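Local coordinates for protein homoserine O-acetyltransferase (Bacillus anthracis str. 'Ames Ancestor', PDB 3I1I) that probably catalyses transfer of an acetyl group from acetyl-CoA to the side-chain hydroxyl of L-homoserine, a step on the way to methionine, at residues Gln85-Cys90 with Lys141-Ala146; Met135-Ile140 with Pro169-Arg174; Ile160-Ala165 with Glu173-Val178. All blocks are in the same frame, centred on the assembly; numbering follows the deposited sequence.

Contact 1: Gln85-Cys90 with Lys141-Ala146; sequences QYFVIC and KDMGIA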
loop_
_atom_site.group_PDB
_atom_site.type_symbol
_atom_site.label_atom_id
_atom_site.label_comp_id
_atom_site.label_asym_id
_atom_site.label_seq_id
_atom_site.Cartn_x
_atom_site.Cartn_y
_atom_site.Cartn_z
ATOM N N GLN A 85 7.860 -18.968 39.590
ATOM C CA GLN A 85 7.169 -20.250 39.490
ATOM C C GLN A 85 7.406 -20.973 38.184
ATOM O O GLN A 85 7.461 -22.196 38.156
ATOM C CB GLN A 85 5.711 -19.963 39.607
ATOM C CG GLN A 85 4.921 -21.131 40.015
ATOM C CD GLN A 85 3.486 -20.746 40.245
ATOM O OE1 GLN A 85 3.189 -19.643 40.756
ATOM N NE2 GLN A 85 2.570 -21.652 39.873
ATOM N N TYR A 86 7.562 -20.229 37.096
ATOM C CA TYR A 86 7.692 -20.833 35.776
ATOM C C TYR A 86 9.080 -20.593 35.165
ATOM O O TYR A 86 9.755 -19.588 35.438
ATOM C CB TYR A 86 6.606 -20.287 34.841
ATOM C CG TYR A 86 5.219 -20.690 35.260
ATOM C CD1 TYR A 86 4.853 -22.002 35.223
ATOM C CD2 TYR A 86 4.280 -19.755 35.700
ATOM C CE1 TYR A 86 3.617 -22.414 35.614
ATOM C CE2 TYR A 86 3.008 -20.162 36.101
ATOM C CZ TYR A 86 2.688 -21.502 36.047
ATOM O OH TYR A 86 1.454 -21.994 36.420
ATOM N N PHE A 87 9.492 -21.534 34.325
ATOM C CA PHE A 87 10.688 -21.370 33.529
ATOM C C PHE A 87 10.190 -20.913 32.163
ATOM O O PHE A 87 9.508 -21.669 31.468
ATOM C CB PHE A 87 11.415 -22.707 33.438
ATOM C CG PHE A 87 12.658 -22.660 32.629
ATOM C CD1 PHE A 87 13.718 -21.866 33.029
ATOM C CD2 PHE A 87 12.772 -23.393 31.485
ATOM C CE1 PHE A 87 14.872 -21.807 32.300
ATOM C CE2 PHE A 87 13.939 -23.351 30.732
ATOM C CZ PHE A 87 14.994 -22.553 31.145
ATOM N N VAL A 88 10.523 -19.691 31.766
ATOM C CA VAL A 88 9.962 -19.102 30.553
ATOM C C VAL A 88 11.009 -19.028 29.457
ATOM O O VAL A 88 12.123 -18.592 29.720
ATOM C CB VAL A 88 9.418 -17.688 30.846
ATOM C CG1 VAL A 88 8.889 -17.005 29.555
ATOM C CG2 VAL A 88 8.355 -17.739 31.946
ATOM N N ILE A 89 10.663 -19.475 28.239
ATOM C CA ILE A 89 11.585 -19.445 27.099
ATOM C C ILE A 89 10.995 -18.613 25.959
ATOM O O ILE A 89 9.790 -18.609 25.727
ATOM C CB ILE A 89 11.828 -20.865 26.503
ATOM C CG1 ILE A 89 12.179 -21.865 27.602
ATOM C CG2 ILE A 89 12.916 -20.821 25.367
ATOM C CD1 ILE A 89 12.186 -23.354 27.137
ATOM N N CYS A 90 11.857 -17.927 25.227
ATOM C CA CYS A 90 11.449 -17.215 24.037
ATOM C C CYS A 90 12.581 -17.256 23.052
ATOM O O CYS A 90 13.723 -17.108 23.439
ATOM C CB CYS A 90 11.144 -15.775 24.417
ATOM S SG CYS A 90 10.393 -14.840 23.054
ATOM N N LYS A 141 13.116 -30.205 23.139
ATOM C CA LYS A 141 13.461 -31.600 23.335
ATOM C C LYS A 141 14.922 -31.734 23.743
ATOM O O LYS A 141 15.232 -32.396 24.732
ATOM C CB LYS A 141 13.127 -32.470 22.117
ATOM C CG LYS A 141 11.591 -32.664 21.918
ATOM C CD LYS A 141 11.202 -33.743 20.816
ATOM C CE LYS A 141 11.329 -33.235 19.324
ATOM N NZ LYS A 141 10.453 -33.968 18.254
ATOM N N ASP A 142 15.795 -31.023 23.050
ATOM C CA ASP A 142 17.205 -31.092 23.338
ATOM C C ASP A 142 17.551 -30.547 24.700
ATOM O O ASP A 142 18.594 -30.917 25.243
ATOM C CB ASP A 142 18.042 -30.396 22.274
ATOM C CG ASP A 142 18.105 -31.177 20.979
ATOM O OD1 ASP A 142 17.624 -32.322 20.930
ATOM O OD2 ASP A 142 18.630 -30.644 19.991
HETATM N N MSE A 143 16.700 -29.696 25.257
HETATM C CA MSE A 143 16.883 -29.210 26.621
HETATM C C MSE A 143 16.326 -30.210 27.634
HETATM O O MSE A 143 16.423 -29.991 28.823
HETATM C CB MSE A 143 16.202 -27.855 26.806
HETATM C CG MSE A 143 16.926 -26.720 26.147
HETATM SE SE MSE A 143 15.913 -25.039 26.343
HETATM C CE MSE A 143 16.143 -24.761 28.261
ATOM N N GLY A 144 15.741 -31.301 27.163
ATOM C CA GLY A 144 15.270 -32.370 28.032
ATOM C C GLY A 144 13.880 -32.135 28.580
ATOM O O GLY A 144 13.561 -32.638 29.653
ATOM N N ILE A 145 13.048 -31.385 27.840
ATOM C CA ILE A 145 11.706 -31.001 28.280
ATOM C C ILE A 145 10.706 -31.796 27.451
ATOM O O ILE A 145 10.777 -31.809 26.211
ATOM C CB ILE A 145 11.471 -29.476 28.097
ATOM C CG1 ILE A 145 12.486 -28.685 28.959
ATOM C CG2 ILE A 145 10.022 -29.120 28.435
ATOM C CD1 ILE A 145 12.711 -27.173 28.612
ATOM N N ALA A 146 9.765 -32.455 28.108
ATOM C CA ALA A 146 8.847 -33.333 27.378
ATOM C C ALA A 146 7.529 -32.610 27.093
ATOM O O ALA A 146 6.835 -32.906 26.140
ATOM C CB ALA A 146 8.574 -34.681 28.169
#

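Contact 2: Met135-Ile140 with Pro169-Arg174; sequences MQCELI and PHMVER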
loop_
_atom_site.group_PDB
_atom_site.type_symbol
_atom_site.label_atom_id
_atom_site.label_comp_id
_atom_site.label_asym_id
_atom_site.label_seq_id
_atom_site.Cartn_x
_atom_site.Cartn_y
_atom_site.Cartn_z
HETATM N N MSE A 135 11.392 -25.965 14.716
HETATM C CA MSE A 135 12.683 -25.640 15.247
HETATM C C MSE A 135 12.644 -25.485 16.760
HETATM O O MSE A 135 13.456 -26.078 17.437
HETATM C CB MSE A 135 13.232 -24.395 14.605
HETATM C CG MSE A 135 13.740 -24.669 13.212
HETATM SE SE MSE A 135 14.077 -22.981 12.312
HETATM C CE MSE A 135 15.329 -22.203 13.623
ATOM N N GLN A 136 11.692 -24.720 17.283
ATOM C CA GLN A 136 11.545 -24.556 18.715
ATOM C C GLN A 136 11.432 -25.905 19.460
ATOM O O GLN A 136 12.010 -26.099 20.526
ATOM C CB GLN A 136 10.296 -23.749 18.999
ATOM C CG GLN A 136 10.408 -22.256 18.683
ATOM C CD GLN A 136 9.074 -21.564 18.906
ATOM O OE1 GLN A 136 8.007 -22.152 18.680
ATOM N NE2 GLN A 136 9.123 -20.343 19.400
ATOM N N CYS A 137 10.668 -26.822 18.880
ATOM C CA CYS A 137 10.482 -28.113 19.453
ATOM C C CYS A 137 11.795 -28.907 19.566
ATOM O O CYS A 137 12.002 -29.610 20.562
ATOM C CB CYS A 137 9.479 -28.893 18.624
ATOM S SG CYS A 137 9.019 -30.408 19.407
ATOM N N GLU A 138 12.676 -28.788 18.569
ATOM C CA GLU A 138 13.980 -29.439 18.651
ATOM C C GLU A 138 14.740 -28.908 19.823
ATOM O O GLU A 138 15.399 -29.673 20.536
ATOM C CB GLU A 138 14.854 -29.181 17.443
ATOM C CG GLU A 138 14.245 -29.592 16.156
ATOM C CD GLU A 138 14.494 -31.017 15.852
ATOM O OE1 GLU A 138 15.250 -31.243 14.865
ATOM O OE2 GLU A 138 13.933 -31.888 16.580
ATOM N N LEU A 139 14.693 -27.589 19.987
ATOM C CA LEU A 139 15.370 -26.963 21.125
ATOM C C LEU A 139 14.767 -27.447 22.440
ATOM O O LEU A 139 15.483 -27.840 23.317
ATOM C CB LEU A 139 15.329 -25.426 21.042
ATOM C CG LEU A 139 15.690 -24.643 22.323
ATOM C CD1 LEU A 139 17.016 -25.158 22.854
ATOM C CD2 LEU A 139 15.754 -23.125 22.093
ATOM N N ILE A 140 13.447 -27.419 22.564
ATOM C CA ILE A 140 12.782 -27.865 23.804
ATOM C C ILE A 140 13.177 -29.330 24.139
ATOM O O ILE A 140 13.554 -29.640 25.269
ATOM C CB ILE A 140 11.240 -27.731 23.675
ATOM C CG1 ILE A 140 10.841 -26.233 23.525
ATOM C CG2 ILE A 140 10.529 -28.316 24.872
ATOM C CD1 ILE A 140 11.175 -25.387 24.751
ATOM N N PRO A 169 0.396 -32.140 19.904
ATOM C CA PRO A 169 -0.631 -32.220 20.901
ATOM C C PRO A 169 -0.261 -33.029 22.155
ATOM O O PRO A 169 -0.883 -32.811 23.174
ATOM C CB PRO A 169 -1.766 -32.927 20.159
ATOM C CG PRO A 169 -1.070 -33.748 19.179
ATOM C CD PRO A 169 0.056 -32.933 18.702
ATOM N N HIS A 170 0.698 -33.942 22.125
ATOM C CA HIS A 170 1.025 -34.617 23.378
ATOM C C HIS A 170 1.919 -33.744 24.267
ATOM O O HIS A 170 2.210 -34.131 25.386
ATOM C CB HIS A 170 1.697 -35.983 23.148
ATOM C CG HIS A 170 0.992 -36.844 22.146
ATOM N ND1 HIS A 170 -0.387 -36.893 22.038
ATOM C CD2 HIS A 170 1.478 -37.680 21.190
ATOM C CE1 HIS A 170 -0.718 -37.696 21.043
ATOM N NE2 HIS A 170 0.393 -38.203 20.525
HETATM N N MSE A 171 2.352 -32.583 23.776
HETATM C CA MSE A 171 3.326 -31.774 24.472
HETATM C C MSE A 171 2.777 -30.496 25.032
HETATM O O MSE A 171 3.463 -29.876 25.809
HETATM C CB MSE A 171 4.475 -31.393 23.540
HETATM C CG MSE A 171 5.400 -32.540 23.161
HETATM SE SE MSE A 171 6.844 -31.964 22.024
HETATM C CE MSE A 171 7.917 -31.049 23.400
ATOM N N VAL A 172 1.572 -30.079 24.664
ATOM C CA VAL A 172 1.078 -28.761 25.041
ATOM C C VAL A 172 -0.112 -28.849 25.998
ATOM O O VAL A 172 -1.189 -29.296 25.643
ATOM C CB VAL A 172 0.677 -27.957 23.784
ATOM C CG1 VAL A 172 0.133 -26.571 24.162
ATOM C CG2 VAL A 172 1.852 -27.843 22.791
ATOM N N GLU A 173 0.059 -28.378 27.215
ATOM C CA GLU A 173 -1.029 -28.415 28.182
ATOM C C GLU A 173 -2.044 -27.309 27.968
ATOM O O GLU A 173 -3.259 -27.510 28.179
ATOM C CB GLU A 173 -0.485 -28.337 29.596
ATOM C CG GLU A 173 0.384 -29.538 29.910
ATOM C CD GLU A 173 0.886 -29.575 31.334
ATOM O OE1 GLU A 173 0.420 -28.802 32.202
ATOM O OE2 GLU A 173 1.760 -30.413 31.586
ATOM N N ARG A 174 -1.525 -26.153 27.560
ATOM C CA ARG A 174 -2.292 -24.934 27.477
ATOM C C ARG A 174 -1.778 -24.103 26.349
ATOM O O ARG A 174 -0.579 -23.965 26.178
ATOM C CB ARG A 174 -2.139 -24.138 28.745
ATOM C CG ARG A 174 -2.644 -24.832 29.971
ATOM C CD ARG A 174 -2.374 -24.013 31.244
ATOM N NE ARG A 174 -2.634 -24.807 32.427
ATOM C CZ ARG A 174 -1.865 -25.815 32.848
ATOM N NH1 ARG A 174 -0.742 -26.162 32.212
ATOM N NH2 ARG A 174 -2.224 -26.497 33.930
#

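Contact 3: Ile160-Ala165 with Glu173-Val178; sequences IAQQWA and ERMIGV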
loop_
_atom_site.group_PDB
_atom_site.type_symbol
_atom_site.label_atom_id
_atom_site.label_comp_id
_atom_site.label_asym_id
_atom_site.label_seq_id
_atom_site.Cartn_x
_atom_site.Cartn_y
_atom_site.Cartn_z
ATOM N N ILE A 160 2.422 -19.133 15.757
ATOM C CA ILE A 160 3.336 -20.159 16.148
ATOM C C ILE A 160 2.729 -20.990 17.285
ATOM O O ILE A 160 2.763 -22.233 17.257
ATOM C CB ILE A 160 4.683 -19.580 16.581
ATOM C CG1 ILE A 160 5.351 -18.857 15.409
ATOM C CG2 ILE A 160 5.585 -20.679 17.139
ATOM C CD1 ILE A 160 6.191 -17.580 15.817
ATOM N N ALA A 161 2.122 -20.331 18.253
ATOM C CA ALA A 161 1.559 -21.079 19.384
ATOM C C ALA A 161 0.460 -22.001 18.885
ATOM O O ALA A 161 0.261 -23.096 19.419
ATOM C CB ALA A 161 1.029 -20.149 20.451
ATOM N N GLN A 162 -0.279 -21.554 17.872
ATOM C CA GLN A 162 -1.373 -22.372 17.404
ATOM C C GLN A 162 -0.819 -23.582 16.665
ATOM O O GLN A 162 -1.377 -24.656 16.756
ATOM C CB GLN A 162 -2.328 -21.585 16.515
ATOM C CG GLN A 162 -3.272 -20.691 17.273
ATOM C CD GLN A 162 -3.988 -19.716 16.338
ATOM O OE1 GLN A 162 -5.130 -19.941 15.975
ATOM N NE2 GLN A 162 -3.297 -18.647 15.931
ATOM N N GLN A 163 0.273 -23.397 15.946
ATOM C CA GLN A 163 0.909 -24.507 15.232
ATOM C C GLN A 163 1.440 -25.566 16.221
ATOM O O GLN A 163 1.271 -26.763 16.012
ATOM C CB GLN A 163 1.998 -23.977 14.305
ATOM C CG GLN A 163 1.468 -23.194 13.099
ATOM C CD GLN A 163 0.801 -24.100 12.065
ATOM O OE1 GLN A 163 0.421 -25.237 12.366
ATOM N NE2 GLN A 163 0.662 -23.600 10.835
ATOM N N TRP A 164 1.972 -25.128 17.347
ATOM C CA TRP A 164 2.297 -26.043 18.449
ATOM C C TRP A 164 1.103 -26.875 18.939
ATOM O O TRP A 164 1.191 -28.097 19.088
ATOM C CB TRP A 164 2.815 -25.260 19.661
ATOM C CG TRP A 164 4.260 -25.091 19.690
ATOM C CD1 TRP A 164 4.949 -24.065 19.179
ATOM C CD2 TRP A 164 5.218 -25.971 20.296
ATOM N NE1 TRP A 164 6.276 -24.230 19.425
ATOM C CE2 TRP A 164 6.470 -25.406 20.097
ATOM C CE3 TRP A 164 5.129 -27.182 20.966
ATOM C CZ2 TRP A 164 7.635 -25.993 20.561
ATOM C CZ3 TRP A 164 6.295 -27.766 21.436
ATOM C CH2 TRP A 164 7.522 -27.189 21.214
ATOM N N ALA A 165 -0.001 -26.189 19.218
ATOM C CA ALA A 165 -1.195 -26.855 19.721
ATOM C C ALA A 165 -1.741 -27.897 18.713
ATOM O O ALA A 165 -2.160 -29.001 19.091
ATOM C CB ALA A 165 -2.263 -25.834 20.081
ATOM N N GLU A 173 0.059 -28.378 27.215
ATOM C CA GLU A 173 -1.029 -28.415 28.182
ATOM C C GLU A 173 -2.044 -27.309 27.968
ATOM O O GLU A 173 -3.259 -27.510 28.179
ATOM C CB GLU A 173 -0.485 -28.337 29.596
ATOM C CG GLU A 173 0.384 -29.538 29.910
ATOM C CD GLU A 173 0.886 -29.575 31.334
ATOM O OE1 GLU A 173 0.420 -28.802 32.202
ATOM O OE2 GLU A 173 1.760 -30.413 31.586
ATOM N N ARG A 174 -1.525 -26.153 27.560
ATOM C CA ARG A 174 -2.292 -24.934 27.477
ATOM C C ARG A 174 -1.778 -24.103 26.349
ATOM O O ARG A 174 -0.579 -23.965 26.178
ATOM C CB ARG A 174 -2.139 -24.138 28.745
ATOM C CG ARG A 174 -2.644 -24.832 29.971
ATOM C CD ARG A 174 -2.374 -24.013 31.244
ATOM N NE ARG A 174 -2.634 -24.807 32.427
ATOM C CZ ARG A 174 -1.865 -25.815 32.848
ATOM N NH1 ARG A 174 -0.742 -26.162 32.212
ATOM N NH2 ARG A 174 -2.224 -26.497 33.930
HETATM N N MSE A 175 -2.683 -23.507 25.588
HETATM C CA MSE A 175 -2.269 -22.562 24.548
HETATM C C MSE A 175 -3.018 -21.242 24.724
HETATM O O MSE A 175 -4.215 -21.243 24.910
HETATM C CB MSE A 175 -2.523 -23.152 23.183
HETATM C CG MSE A 175 -1.938 -22.321 22.057
HETATM SE SE MSE A 175 -3.260 -21.078 21.341
HETATM C CE MSE A 175 -4.318 -22.405 20.392
ATOM N N ILE A 176 -2.311 -20.120 24.704
ATOM C CA ILE A 176 -2.962 -18.816 24.829
ATOM C C ILE A 176 -2.572 -18.035 23.590
ATOM O O ILE A 176 -1.398 -17.787 23.344
ATOM C CB ILE A 176 -2.501 -18.022 26.064
ATOM C CG1 ILE A 176 -2.721 -18.824 27.358
ATOM C CG2 ILE A 176 -3.234 -16.674 26.125
ATOM C CD1 ILE A 176 -2.393 -18.054 28.658
ATOM N N GLY A 177 -3.562 -17.664 22.807
ATOM C CA GLY A 177 -3.333 -16.989 21.565
ATOM C C GLY A 177 -3.903 -15.583 21.676
ATOM O O GLY A 177 -5.149 -15.395 21.711
ATOM N N VAL A 178 -3.004 -14.604 21.734
ATOM C CA VAL A 178 -3.387 -13.200 21.891
ATOM C C VAL A 178 -3.387 -12.453 20.549
ATOM O O VAL A 178 -2.467 -12.607 19.730
ATOM C CB VAL A 178 -2.445 -12.498 22.893
ATOM C CG1 VAL A 178 -2.960 -11.051 23.192
ATOM C CG2 VAL A 178 -2.339 -13.316 24.171
#

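Contact 1: Gln85-Cys90 with Lys141-Ala146
With chi1 at 179°, the CG of Phe87 stands opposite its own backbone N, and the ring is carried off strand 87-91 toward Met143, a selenomethionine whose chain bends at chi3 (70°) and brings its terminal methyl to the ring. The contact belongs to the alpha/beta hydrolase fold: a strand of the central mixed sheet packs against the chain that leaves the C-terminal end of helix 129-142. Met143 CE lies at the edge of the Phe87 ring, in its plane, 3.6 Å from CE2 and 3.8 Å from CZ. The methyl therefore meets the rim of the ring and not its pi face, and the two side chains cross obliquely. Ile89, two residues further along the strand, points to the same side and adds to the patch. The side chains of Ile89 and Met143 reach toward each other, with Ile89 CD1 4.2 Å from Met143 SE, and Ile89 CD1 also meets Ile145 CD1 tip to tip at 4.1 Å. No hydrogen bond joins the two segments; with Phe87 CA and Ile145 CA 11.0 Å apart, the space between the backbones is bridged by apolar side chains. Val44 of the neighbouring strand 44-48 touches both Ile89 and Ile145. The assembly continues the packing, since Ser297 of the second subunit lies against Phe87 and Met143, and Gln336 NE2 of that subunit donates a hydrogen bond to Asp142 O. Between Met143 and Ile145, which both face the strand, the helix ends at Gly144, with phi at 85°, in a Schellman motif, in which Gly144 N donates a backbone hydrogen bond of 2.7 Å to Lys141 O.

Contact 2: Met135-Ile140 with Pro169-Arg174
Cys137 and Met171 meet through their heaviest atoms, where helix 129-142 packs on the loop between helix 156-167 and strand 174-178 of the alpha/beta hydrolase fold. Cys137 SG, lying beside its carbonyl carbon and far from N, projects from the helix and comes to 3.7 Å from Met171 SE, the selenium of a selenomethionine in the loop. This is a van der Waals approach of two polarisable atoms, made across backbones whose nearest CA atoms, those of Cys137 and Met171, are 9.5 Å apart. The apolar packing goes on at the methyl. Met171 runs straight through chi2 and then bends at chi3 (75°), which turns CE toward Ile140, 4.1 Å from Ile140 CG2, while CE stays 4.2 Å from Cys137 SG. The side chains of Ile140 and Met171 run past each other in opposite directions, and the touch is between the CE methyl and the CG2 branch. Tyr168 and Trp164 also touch Cys137, placing its thiol among side chains from helix 156-167 and the loop that follows. Polar interactions lie beyond this patch, within the loop's own segment. A salt bridge links Arg174 NH1 to Glu173 OE1 over 2.9 Å, with an N-H...O angle of 145°; the carboxylate oxygen is approached on its anti side, 19° out of plane. The guanidinium also donates to the carbonyl oxygens of His149 and Arg371. Met171 and Glu173 form backbone hydrogen bonds with Leu148. Across the contact itself no hydrogen bond or salt bridge joins the two segments, so it rests on van der Waals packing of polarisable and apolar groups, without directional constraint.

Contact 3: Ile160-Ala165 with Glu173-Val178
Ala161, Gln162 and Ala165 of helix 156-167 pack on Met175 within a beta-alpha-beta unit of the alpha/beta hydrolase fold, in which strand 150-154, this helix and strand 174-178 follow one another. The strand segment runs nearly antiparallel to the helix segment, at 153°, with axes 8.2 Å apart at closest approach. From Glu173 the chain enters the strand, and Arg174, already tied to Glu173, directs its CB away from the helix. Met175, a selenomethionine, faces it and carries nearly the whole contact. A chi1 of -172° brings its CG to 3.5 Å from Ala161 O and 4.0 Å from Ala161 CB. Bends at chi2 and chi3 then carry CE to 3.7 Å from Gln162 CG and 4.0 Å from Ala165 CB, wrapping the end of the chain against two successive turns of the helix. The CB of Ile176 again turns away from the helix, and its side chain touches Met152 and Ile313 in the strands on either side of its own; its carbonyl O, however, lies 4.5 Å from Ala161 CB. At Gly177 no side chain stands between the strand and the helix. Gln162 extends nearby, its NE2 donating hydrogen bonds to Gly158 O and Asn181 O, while its CG lies against Met175 SE at 4.1 Å.

In the fold
Contact 2 touches both of the others in a bent arrangement, its centre about 9 Å from that of contact 1 and about 10 Å from that of contact 3; the centres of contacts 1 and 3, which do not touch, are about 15 Å apart. Helix 129-142 serves contacts 1 and 2, whose segments alternate along the chain; contact 1 closes before contact 3 opens, and the segments of contacts 2 and 3 end together, sharing Glu173 and Arg174. Probable hydrogen bonds link Ile145 N to Ile140 O and Trp164 NE1 to Gln136 OE1. Together the contacts join helix 129-142, the loop before strand 174-178 and helix 156-167, which follows the probable nucleophile elbow, to strands 87-91 and 174-178.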